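PDB 6L0A: dihydroorotase from Saccharomyces cerevisiae S288C, which catalyses the reversible, zinc-dependent interconversion of N-carbamoyl-L-aspartate and dihydroorotate, the third step of de novo pyrimidine biosynthesis. Local coordinates for residues T27-R31 / L64-F70; L136-K140 / A156-F160; E179-S183 / K230-K234; S322-I326 / V359-R364. All coordinates share one frame. Residue numbers count along the deposited sequence, not the author numbering.

Contact 1 (T27-R31 / L64-F70)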
loop_
_atom_site.group_PDB
_atom_site.type_symbol
_atom_site.label_atom_id
_atom_site.label_comp_id
_atom_site.label_asym_id
_atom_site.label_seq_id
_atom_site.Cartn_x
_atom_site.Cartn_y
_atom_site.Cartn_z
ATOM N N THR C 27 -8.517 -11.479 24.827
ATOM C CA THR C 27 -8.140 -10.938 26.130
ATOM C C THR C 27 -7.204 -11.852 26.909
ATOM O O THR C 27 -6.237 -11.336 27.497
ATOM C CB THR C 27 -9.401 -10.607 26.941
ATOM O OG1 THR C 27 -10.191 -9.659 26.220
ATOM C CG2 THR C 27 -9.022 -10.004 28.305
ATOM N N PRO C 28 -7.385 -13.178 26.931
ATOM C CA PRO C 28 -6.369 -14.034 27.570
ATOM C C PRO C 28 -5.009 -13.970 26.899
ATOM O O PRO C 28 -3.999 -14.257 27.557
ATOM C CB PRO C 28 -6.977 -15.443 27.474
ATOM C CG PRO C 28 -8.445 -15.229 27.312
ATOM C CD PRO C 28 -8.548 -13.962 26.477
ATOM N N LYS C 29 -4.941 -13.607 25.611
ATOM C CA LYS C 29 -3.660 -13.554 24.918
ATOM C C LYS C 29 -2.781 -12.395 25.368
ATOM O O LYS C 29 -1.586 -12.389 25.048
ATOM C CB LYS C 29 -3.879 -13.467 23.401
ATOM C CG LYS C 29 -4.855 -14.503 22.861
ATOM C CD LYS C 29 -4.242 -15.896 22.972
ATOM C CE LYS C 29 -5.072 -16.928 22.221
ATOM N NZ LYS C 29 -6.392 -17.118 22.876
ATOM N N ILE C 30 -3.334 -11.403 26.076
ATOM C CA ILE C 30 -2.486 -10.368 26.653
ATOM C C ILE C 30 -1.438 -11.010 27.553
ATOM O O ILE C 30 -0.229 -10.831 27.359
ATOM C CB ILE C 30 -3.337 -9.330 27.409
ATOM C CG1 ILE C 30 -4.345 -8.670 26.449
ATOM C CG2 ILE C 30 -2.441 -8.293 28.065
ATOM C CD1 ILE C 30 -5.450 -7.847 27.131
ATOM N N ARG C 31 -1.889 -11.825 28.509
ATOM C CA ARG C 31 -0.952 -12.537 29.376
ATOM C C ARG C 31 -0.076 -13.504 28.587
ATOM O O ARG C 31 1.138 -13.567 28.808
ATOM C CB ARG C 31 -1.706 -13.283 30.478
ATOM C CG ARG C 31 -0.779 -13.715 31.628
ATOM C CD ARG C 31 -1.552 -14.312 32.784
ATOM N NE ARG C 31 -0.733 -15.253 33.545
ATOM C CZ ARG C 31 -0.048 -14.946 34.644
ATOM N NH1 ARG C 31 -0.074 -13.719 35.146
ATOM N NH2 ARG C 31 0.657 -15.885 35.255
ATOM N N LEU C 64 -12.412 -12.295 32.177
ATOM C CA LEU C 64 -11.731 -13.125 31.191
ATOM C C LEU C 64 -10.258 -13.310 31.515
ATOM O O LEU C 64 -9.647 -14.282 31.058
ATOM C CB LEU C 64 -11.874 -12.512 29.795
ATOM C CG LEU C 64 -13.285 -12.373 29.226
ATOM C CD1 LEU C 64 -13.280 -11.464 28.012
ATOM C CD2 LEU C 64 -13.796 -13.747 28.853
ATOM N N ALA C 65 -9.662 -12.380 32.264
ATOM C CA ALA C 65 -8.226 -12.405 32.545
ATOM C C ALA C 65 -7.991 -11.810 33.921
ATOM O O ALA C 65 -7.611 -10.642 34.058
ATOM C CB ALA C 65 -7.428 -11.640 31.484
ATOM N N PRO C 66 -8.210 -12.596 34.982
ATOM C CA PRO C 66 -8.126 -12.027 36.335
ATOM C C PRO C 66 -6.733 -11.572 36.731
ATOM O O PRO C 66 -6.616 -10.802 37.690
ATOM C CB PRO C 66 -8.624 -13.171 37.237
ATOM C CG PRO C 66 -9.427 -14.055 36.328
ATOM C CD PRO C 66 -8.730 -13.974 34.990
ATOM N N LYS C 67 -5.673 -12.001 36.043
ATOM C CA LYS C 67 -4.326 -11.590 36.416
ATOM C C LYS C 67 -3.796 -10.420 35.594
ATOM O O LYS C 67 -2.658 -9.994 35.811
ATOM C CB LYS C 67 -3.362 -12.777 36.307
ATOM C CG LYS C 67 -3.834 -14.003 37.093
ATOM C CD LYS C 67 -2.845 -15.157 36.990
ATOM C CE LYS C 67 -3.411 -16.408 37.664
ATOM N NZ LYS C 67 -2.433 -17.531 37.688
ATOM N N THR C 68 -4.588 -9.892 34.667
ATOM C CA THR C 68 -4.179 -8.774 33.824
ATOM C C THR C 68 -4.662 -7.458 34.424
ATOM O O THR C 68 -5.797 -7.357 34.894
ATOM C CB THR C 68 -4.741 -8.958 32.416
ATOM O OG1 THR C 68 -4.207 -10.170 31.874
ATOM C CG2 THR C 68 -4.364 -7.801 31.514
ATOM N N THR C 69 -3.785 -6.463 34.429
ATOM C CA THR C 69 -4.109 -5.138 34.946
ATOM C C THR C 69 -4.610 -4.276 33.797
ATOM O O THR C 69 -3.883 -4.064 32.826
ATOM C CB THR C 69 -2.878 -4.516 35.593
ATOM O OG1 THR C 69 -2.510 -5.311 36.734
ATOM C CG2 THR C 69 -3.151 -3.069 36.008
ATOM N N PHE C 70 -5.842 -3.781 33.910
ATOM C CA PHE C 70 -6.520 -3.085 32.819
ATOM C C PHE C 70 -6.611 -1.599 33.137
ATOM O O PHE C 70 -7.199 -1.219 34.152
ATOM C CB PHE C 70 -7.918 -3.655 32.602
ATOM C CG PHE C 70 -7.920 -5.019 31.997
ATOM C CD1 PHE C 70 -7.527 -5.201 30.682
ATOM C CD2 PHE C 70 -8.289 -6.129 32.747
ATOM C CE1 PHE C 70 -7.509 -6.458 30.109
ATOM C CE2 PHE C 70 -8.267 -7.405 32.184
ATOM C CZ PHE C 70 -7.881 -7.571 30.863
HETATM O O HOH W 1 -4.613 -11.868 29.661
HETATM O O HOH W 2 -0.290 -10.860 34.757
#

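Contact 2 (L136-K140 / A156-F160). With ZN (zinc ion), chain L.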
loop_
_atom_site.group_PDB
_atom_site.type_symbol
_atom_site.label_atom_id
_atom_site.label_comp_id
_atom_site.label_asym_id
_atom_site.label_seq_id
_atom_site.Cartn_x
_atom_site.Cartn_y
_atom_site.Cartn_z
ATOM N N LEU C 136 -3.202 10.389 21.214
ATOM C CA LEU C 136 -3.489 10.913 19.890
ATOM C C LEU C 136 -3.137 9.870 18.836
ATOM O O LEU C 136 -2.003 9.392 18.797
ATOM C CB LEU C 136 -2.699 12.195 19.644
ATOM C CG LEU C 136 -2.973 13.346 20.615
ATOM C CD1 LEU C 136 -2.023 14.486 20.336
ATOM C CD2 LEU C 136 -4.431 13.795 20.492
ATOM N N HIS C 137 -4.108 9.514 18.002
ATOM C CA HIS C 137 -3.812 8.917 16.704
ATOM C C HIS C 137 -3.448 10.085 15.806
ATOM O O HIS C 137 -4.323 10.778 15.280
ATOM C CB HIS C 137 -4.999 8.132 16.154
ATOM C CG HIS C 137 -4.696 7.435 14.866
ATOM N ND1 HIS C 137 -4.786 6.064 14.718
ATOM C CD2 HIS C 137 -4.284 7.918 13.668
ATOM C CE1 HIS C 137 -4.455 5.736 13.481
ATOM N NE2 HIS C 137 -4.146 6.841 12.822
ATOM N N GLY C 138 -2.154 10.359 15.693
ATOM C CA GLY C 138 -1.723 11.573 15.038
ATOM C C GLY C 138 -1.637 11.494 13.526
ATOM O O GLY C 138 -0.536 11.418 12.972
ATOM N N GLU C 139 -2.784 11.517 12.846
ATOM C CA GLU C 139 -2.832 11.593 11.391
ATOM C C GLU C 139 -3.900 12.593 10.982
ATOM O O GLU C 139 -5.011 12.554 11.515
ATOM C CB GLU C 139 -3.167 10.233 10.766
ATOM C CG GLU C 139 -2.050 9.200 10.818
ATOM C CD GLU C 139 -2.340 8.027 9.911
ATOM O OE1 GLU C 139 -3.029 7.084 10.340
ATOM O OE2 GLU C 139 -1.876 8.054 8.755
ATOM N N LYS C 140 -3.577 13.462 10.027
ATOM C CA LYS C 140 -4.612 14.302 9.453
ATOM C C LYS C 140 -5.386 13.518 8.389
ATOM O O LYS C 140 -4.788 12.743 7.637
ATOM C CB LYS C 140 -4.001 15.556 8.835
ATOM C CG LYS C 140 -3.538 16.600 9.840
ATOM C CD LYS C 140 -3.848 18.012 9.328
ATOM C CE LYS C 140 -3.334 19.069 10.287
ATOM N NZ LYS C 140 -3.753 18.737 11.665
ATOM N N ALA C 156 0.420 11.889 6.227
ATOM C CA ALA C 156 -0.643 12.331 7.140
ATOM C C ALA C 156 -0.143 12.473 8.577
ATOM O O ALA C 156 -0.642 13.326 9.322
ATOM C CB ALA C 156 -1.832 11.371 7.073
ATOM N N GLU C 157 0.839 11.658 8.981
ATOM C CA GLU C 157 1.422 11.772 10.314
ATOM C C GLU C 157 2.286 13.029 10.432
ATOM O O GLU C 157 2.140 13.810 11.383
ATOM C CB GLU C 157 2.244 10.522 10.629
ATOM C CG GLU C 157 2.956 10.591 11.947
ATOM C CD GLU C 157 3.620 9.279 12.303
ATOM O OE1 GLU C 157 4.850 9.262 12.447
ATOM O OE2 GLU C 157 2.917 8.260 12.428
ATOM N N GLU C 158 3.183 13.245 9.469
ATOM C CA GLU C 158 3.968 14.480 9.450
ATOM C C GLU C 158 3.065 15.709 9.457
ATOM O O GLU C 158 3.346 16.691 10.161
ATOM C CB GLU C 158 4.877 14.491 8.225
ATOM C CG GLU C 158 5.839 15.658 8.148
ATOM C CD GLU C 158 6.737 15.538 6.931
ATOM O OE1 GLU C 158 6.463 16.210 5.913
ATOM O OE2 GLU C 158 7.698 14.740 6.980
ATOM N N ALA C 159 1.963 15.662 8.700
ATOM C CA ALA C 159 1.039 16.794 8.638
ATOM C C ALA C 159 0.374 17.075 9.984
ATOM O O ALA C 159 -0.055 18.205 10.227
ATOM C CB ALA C 159 -0.033 16.544 7.581
ATOM N N PHE C 160 0.276 16.068 10.850
ATOM C CA PHE C 160 -0.327 16.219 12.168
ATOM C C PHE C 160 0.606 16.877 13.179
ATOM O O PHE C 160 0.131 17.380 14.206
ATOM C CB PHE C 160 -0.746 14.840 12.694
ATOM C CG PHE C 160 -1.493 14.882 13.997
ATOM C CD1 PHE C 160 -2.881 15.008 14.009
ATOM C CD2 PHE C 160 -0.819 14.784 15.209
ATOM C CE1 PHE C 160 -3.581 15.039 15.208
ATOM C CE2 PHE C 160 -1.509 14.829 16.408
ATOM C CZ PHE C 160 -2.897 14.947 16.404
HETATM ZN ZN ZN L . -4.278 3.964 15.692
HETATM O O HOH W 3 0.416 9.037 13.301
HETATM O O HOH W 4 0.743 8.791 7.881
HETATM O O HOH W 5 -1.103 19.645 12.324
#

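Contact 3 (E179-S183 / K230-K234). With ZN (zinc ion), chain L.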
loop_
_atom_site.group_PDB
_atom_site.type_symbol
_atom_site.label_atom_id
_atom_site.label_comp_id
_atom_site.label_asym_id
_atom_site.label_seq_id
_atom_site.Cartn_x
_atom_site.Cartn_y
_atom_site.Cartn_z
ATOM N N GLU C 179 0.613 8.271 19.706
ATOM C CA GLU C 179 0.546 6.821 19.642
ATOM C C GLU C 179 1.154 6.305 18.339
ATOM O O GLU C 179 1.164 6.992 17.318
ATOM C CB GLU C 179 -0.908 6.351 19.758
ATOM C CG GLU C 179 -1.584 6.707 21.090
ATOM C CD GLU C 179 -1.025 5.910 22.256
ATOM O OE1 GLU C 179 -0.434 4.843 22.002
ATOM O OE2 GLU C 179 -1.178 6.336 23.430
ATOM N N HIS C 180 1.648 5.067 18.392
ATOM C CA HIS C 180 2.219 4.341 17.254
ATOM C C HIS C 180 2.868 5.223 16.194
ATOM O O HIS C 180 2.368 5.312 15.061
ATOM C CB HIS C 180 1.149 3.434 16.610
ATOM C CG HIS C 180 -0.208 4.060 16.450
ATOM N ND1 HIS C 180 -0.406 5.287 15.853
ATOM C CD2 HIS C 180 -1.439 3.599 16.779
ATOM C CE1 HIS C 180 -1.699 5.565 15.844
ATOM N NE2 HIS C 180 -2.349 4.557 16.399
ATOM N N CYS C 181 3.988 5.863 16.545
ATOM C CA CYS C 181 4.722 6.674 15.575
ATOM C C CYS C 181 5.227 5.813 14.433
ATOM O O CYS C 181 5.675 4.673 14.638
ATOM C CB CYS C 181 5.911 7.383 16.222
ATOM S SG CYS C 181 5.452 8.763 17.265
ATOM N N THR C 182 5.207 6.380 13.225
ATOM C CA THR C 182 5.655 5.627 12.067
ATOM C C THR C 182 6.676 6.344 11.203
ATOM O O THR C 182 7.156 5.741 10.246
ATOM C CB THR C 182 4.460 5.249 11.186
ATOM O OG1 THR C 182 3.782 6.451 10.789
ATOM C CG2 THR C 182 3.522 4.345 11.942
ATOM N N SER C 183 7.007 7.604 11.490
ATOM C CA SER C 183 7.843 8.389 10.592
ATOM C C SER C 183 9.053 8.954 11.319
ATOM O O SER C 183 9.000 9.249 12.517
ATOM C CB SER C 183 7.051 9.535 9.967
ATOM O OG SER C 183 6.709 10.503 10.941
ATOM N N LYS C 230 -3.130 1.337 10.206
ATOM C CA LYS C 230 -2.942 2.777 10.236
ATOM C C LYS C 230 -2.211 3.163 11.519
ATOM O O LYS C 230 -2.443 2.545 12.563
ATOM C CB LYS C 230 -4.300 3.528 10.153
ATOM C CG LYS C 230 -5.133 3.226 8.881
ATOM C CD LYS C 230 -4.395 3.590 7.598
ATOM C CE LYS C 230 -4.283 5.083 7.431
ATOM N NZ LYS C 230 -5.571 5.723 6.920
ATOM N N PRO C 231 -1.244 4.103 11.465
ATOM C CA PRO C 231 -0.689 4.672 10.236
ATOM C C PRO C 231 0.052 3.585 9.478
ATOM O O PRO C 231 0.515 2.603 10.099
ATOM C CB PRO C 231 0.267 5.773 10.724
ATOM C CG PRO C 231 0.059 5.869 12.241
ATOM C CD PRO C 231 -0.507 4.544 12.661
ATOM N N VAL C 232 0.103 3.704 8.150
ATOM C CA VAL C 232 0.734 2.661 7.354
ATOM C C VAL C 232 2.229 2.642 7.647
ATOM O O VAL C 232 2.826 3.666 7.999
ATOM C CB VAL C 232 0.472 2.882 5.851
ATOM C CG1 VAL C 232 -1.039 2.951 5.562
ATOM C CG2 VAL C 232 1.191 4.137 5.345
ATOM N N ALA C 233 2.837 1.465 7.500
ATOM C CA ALA C 233 4.292 1.369 7.535
ATOM C C ALA C 233 4.877 2.084 6.322
ATOM O O ALA C 233 4.344 1.986 5.209
ATOM C CB ALA C 233 4.729 -0.101 7.559
ATOM N N LYS C 234 5.956 2.824 6.530
ATOM C CA LYS C 234 6.427 3.800 5.552
ATOM C C LYS C 234 7.767 3.331 4.975
ATOM O O LYS C 234 7.868 2.155 4.603
ATOM C CB LYS C 234 6.445 5.181 6.188
ATOM C CG LYS C 234 5.020 5.640 6.517
ATOM C CD LYS C 234 4.984 6.920 7.316
ATOM C CE LYS C 234 3.545 7.416 7.461
ATOM N NZ LYS C 234 2.627 6.562 8.314
HETATM ZN ZN ZN L . -4.278 3.964 15.692
HETATM O O HOH W 6 6.793 3.178 9.268
#

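Contact 4 (S322-I326 / V359-R364)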
loop_
_atom_site.group_PDB
_atom_site.type_symbol
_atom_site.label_atom_id
_atom_site.label_comp_id
_atom_site.label_asym_id
_atom_site.label_seq_id
_atom_site.Cartn_x
_atom_site.Cartn_y
_atom_site.Cartn_z
ATOM N N SER C 322 1.162 -9.698 40.744
ATOM C CA SER C 322 2.567 -9.328 40.836
ATOM C C SER C 322 3.480 -10.280 40.072
ATOM O O SER C 322 4.703 -10.121 40.137
ATOM C CB SER C 322 3.003 -9.252 42.306
ATOM O OG SER C 322 2.562 -10.389 43.028
ATOM N N ASP C 323 2.915 -11.244 39.335
ATOM C CA ASP C 323 3.719 -12.155 38.522
ATOM C C ASP C 323 4.637 -11.375 37.592
ATOM O O ASP C 323 4.268 -10.325 37.059
ATOM C CB ASP C 323 2.829 -13.081 37.688
ATOM C CG ASP C 323 2.049 -14.062 38.523
ATOM O OD1 ASP C 323 2.297 -14.146 39.743
ATOM O OD2 ASP C 323 1.172 -14.747 37.952
ATOM N N LYS C 324 5.840 -11.898 37.394
ATOM C CA LYS C 324 6.856 -11.242 36.588
ATOM C C LYS C 324 6.983 -11.964 35.258
ATOM O O LYS C 324 6.900 -13.193 35.204
ATOM C CB LYS C 324 8.208 -11.234 37.302
ATOM C CG LYS C 324 8.285 -10.286 38.493
ATOM C CD LYS C 324 9.269 -10.791 39.545
ATOM C CE LYS C 324 9.092 -12.280 39.814
ATOM N NZ LYS C 324 9.947 -12.767 40.943
ATOM N N ALA C 325 7.175 -11.205 34.185
ATOM C CA ALA C 325 7.306 -11.799 32.863
ATOM C C ALA C 325 8.771 -12.155 32.635
ATOM O O ALA C 325 9.645 -11.284 32.687
ATOM C CB ALA C 325 6.779 -10.851 31.780
ATOM N N ILE C 326 9.039 -13.432 32.394
ATOM C CA ILE C 326 10.398 -13.930 32.203
ATOM C C ILE C 326 10.578 -14.271 30.731
ATOM O O ILE C 326 9.907 -15.167 30.202
ATOM C CB ILE C 326 10.688 -15.152 33.090
ATOM C CG1 ILE C 326 10.350 -14.846 34.556
ATOM C CG2 ILE C 326 12.143 -15.579 32.939
ATOM C CD1 ILE C 326 11.176 -13.729 35.157
ATOM N N VAL C 359 8.205 -16.501 26.295
ATOM C CA VAL C 359 7.877 -15.772 27.518
ATOM C C VAL C 359 7.050 -16.666 28.432
ATOM O O VAL C 359 6.181 -17.416 27.974
ATOM C CB VAL C 359 7.146 -14.436 27.222
ATOM C CG1 VAL C 359 5.771 -14.676 26.621
ATOM C CG2 VAL C 359 7.042 -13.580 28.490
ATOM N N ARG C 360 7.350 -16.600 29.729
ATOM C CA ARG C 360 6.606 -17.288 30.774
ATOM C C ARG C 360 6.495 -16.350 31.971
ATOM O O ARG C 360 7.088 -15.265 31.991
ATOM C CB ARG C 360 7.286 -18.605 31.170
ATOM C CG ARG C 360 8.623 -18.413 31.869
ATOM C CD ARG C 360 9.088 -19.698 32.557
ATOM N NE ARG C 360 10.126 -19.428 33.549
ATOM C CZ ARG C 360 11.428 -19.468 33.290
ATOM N NH1 ARG C 360 11.849 -19.778 32.072
ATOM N NH2 ARG C 360 12.312 -19.200 34.244
ATOM N N TRP C 361 5.753 -16.786 32.988
ATOM C CA TRP C 361 5.433 -15.966 34.150
ATOM C C TRP C 361 5.974 -16.596 35.426
ATOM O O TRP C 361 5.892 -17.816 35.611
ATOM C CB TRP C 361 3.925 -15.782 34.280
ATOM C CG TRP C 361 3.366 -14.965 33.173
ATOM C CD1 TRP C 361 2.824 -15.423 32.012
ATOM C CD2 TRP C 361 3.314 -13.539 33.109
ATOM N NE1 TRP C 361 2.435 -14.368 31.222
ATOM C CE2 TRP C 361 2.726 -13.198 31.872
ATOM C CE3 TRP C 361 3.708 -12.516 33.977
ATOM C CZ2 TRP C 361 2.511 -11.876 31.488
ATOM C CZ3 TRP C 361 3.505 -11.202 33.591
ATOM C CH2 TRP C 361 2.913 -10.895 32.354
ATOM N N GLU C 362 6.507 -15.757 36.315
ATOM C CA GLU C 362 6.966 -16.242 37.606
ATOM C C GLU C 362 6.384 -15.415 38.744
ATOM O O GLU C 362 6.325 -14.182 38.659
ATOM C CB GLU C 362 8.493 -16.222 37.681
ATOM C CG GLU C 362 9.116 -17.477 37.117
ATOM C CD GLU C 362 10.500 -17.720 37.667
ATOM O OE1 GLU C 362 10.718 -17.415 38.859
ATOM O OE2 GLU C 362 11.364 -18.205 36.909
ATOM N N PRO C 363 5.962 -16.067 39.824
ATOM C CA PRO C 363 5.393 -15.334 40.956
ATOM C C PRO C 363 6.422 -14.464 41.657
ATOM O O PRO C 363 7.633 -14.698 41.599
ATOM C CB PRO C 363 4.893 -16.446 41.890
ATOM C CG PRO C 363 5.681 -17.648 41.512
ATOM C CD PRO C 363 5.932 -17.526 40.031
ATOM N N ARG C 364 5.909 -13.431 42.324
ATOM C CA ARG C 364 6.689 -12.701 43.314
ATOM C C ARG C 364 6.589 -13.476 44.622
ATOM O O ARG C 364 5.497 -13.629 45.183
ATOM C CB ARG C 364 6.180 -11.271 43.462
ATOM C CG ARG C 364 6.770 -10.523 44.643
ATOM C CD ARG C 364 6.021 -9.227 44.931
ATOM N NE ARG C 364 5.898 -8.385 43.745
ATOM C CZ ARG C 364 5.508 -7.113 43.770
ATOM N NH1 ARG C 364 5.209 -6.535 44.929
ATOM N NH2 ARG C 364 5.417 -6.415 42.637
HETATM O O HOH W 7 2.982 -13.039 42.102
HETATM O O HOH W 8 6.695 -8.040 40.833
#

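Contact 1 (T27-R31 / L64-F70)
The later turns of helix 20-32 lie against the bend where the chain leaves helix 51-64 and enters strand 69-71; P28 and A65 come within 5.6 Å CA to CA, R31 and T68 within 6.7 Å. These are successive β-α-β units of the metallo-dependent hydrolase barrel: strands 11-15, 37-40 and 69-71 run parallel, with helices 20-32 and 51-64 linking them in turn. A type I turn from A65 to T68, closed by T68 N to A65 O at 3.2 Å, reverses the chain, and P66, with its fixed phi, suits the turn's second position. T27, A65 and I30, small or β-branched, pack with the F70 ring: T27 CG2 lies 3.9 Å from A65 CB and 3.7 Å from F70 CZ, while I30 CD1 meets the ring edge, 3.9 Å from F70 CE1. Toward solvent the contact becomes polar. The aliphatic part of K67 lies over one face of the R31 guanidinium, whose charge is met by D323. Water replaces direct hydrogen bonds: one molecule bridges R31 NH1, weakly, to K67 O, and the other accepts from R31 N at 3.0 Å, donates to T27 O at 2.8 Å and hydrogen-bonds T68 OG1 at 2.8 Å.

Contact 2 (L136-K140 / A156-F160)
F160 lays the face of its ring under the backbone of G138, whose CA sits 3.4 Å from the ring centroid and 13° off the normal, a close CH-pi contact. A side chain at G138 would clash here, since an ideal CB would fall 2.9 Å from F160 CD2. G138 also centres an inverse gamma turn, closed by E139 N to H137 O at 3.0 Å. This is the loop after strand 133-136 of the TIM-type barrel, packed on the first turn of helix 156-170. K140 N donates to A156 O at 3.0 Å, fastening the loop to the helix start, and L136 CD1 touches F160 CE2 at 4.0 Å. H137 points away from the helix: its ND1 binds zinc at 2.4 Å, and its NE2 donates to E139 OE1 at 2.7 Å. Water joins E139 OE2 to E157 N. With one imidazole nitrogen given to the metal and the other to a carboxylate, the ring's orientation is fixed and NE2 bears the proton, leaving ND1 its lone pair for zinc.

Contact 3 (E179-S183 / K230-K234)
T182 and P231 bury most surface here, 81 and 64 Å², followed by K234 with 44 Å². T182 turns its side chain toward the other loop, where OG1 lies 3.6 Å from P231 CB and accepts a hydrogen bond from K234 NZ at 2.7 Å. The same hydroxyl is hydrogen-bonded to E157 OE2. K234 suits this buried place because its long chain curls back until NZ also reaches V232 O at 2.9 Å; its backbone N is joined to T182 O through a water. Both segments are loops at the catalytic end of the TIM-type barrel, one following strand 175-178, the other leading to helix 236-246. P231, preceded by a cis peptide bond, places its CD over a face of the H180 imidazole, 3.7 Å from the centroid, in a CH-pi contact. H180 binds zinc through NE2 at 2.1 Å, in the site that H137 shares. Next to the proline, K230 belongs to the malate pocket; the end of its side chain leads off from the 179-183 loop, and NZ hydrogen-bonds V104 O.

Contact 4 (S322-I326 / V359-R364)
Four backbone hydrogen bonds join 324-326 to 360-362, antiparallel neighbours in the four-stranded sheet that stands apart from the zinc site. At the hydrogen-bonded pair K324-E362, K324 N donates to E362 O at 2.7 Å and E362 N to K324 O at 2.8 Å; at I326-R360, I326 N reaches R360 O at 2.7 Å and R360 N reaches I326 O at 3.0 Å. The pair between them, A325-W361, is non-hydrogen-bonded, and A325 turns instead to the backbone of strand 4-8. Its methyl is small enough to lie over the six-membered ring of W361, CB 4.0 Å from the centroid, while W361 NE1 is satisfied by R31 O. On the I326 face, R360 NH2 forms salt bridges to E362 OE2, at 3.0 Å, and to E4. Just past the end of strand 354-362, P363 O accepts from K324 NZ at 3.1 Å. One water accepts from R364 N and donates to D323 OD1, and another links S322 O to R364 NH2. Main-chain bonds thus fix the register, while R360, R364 and D323 have ion-pair partners, the last two in D316 and R31 elsewhere in the fold, whereas the K324 ammonium is held by a carbonyl.

From the N terminus, contact 1 comes first, closing a 32-residue loop that carries strand 37-40 and helix 51-64. Contact 2 then closes a short, irregular 15-residue loop after strand 133-136, and contact 3 a 46-residue one spanning helix 184-193 and strand 205-209. Contact 4 closes the last, between 322-326 and 359-364. All four follow in series; none nest or cross. In space they form two groups about opposite sides of the chain's centre. Contacts 2 and 3, with centres 9 Å apart, share a zinc ion, and E157 binds both T182 and S183. Contacts 1 and 4 meet through R31, tying the early barrel helix 20-32 to the sheet formed by both chain ends.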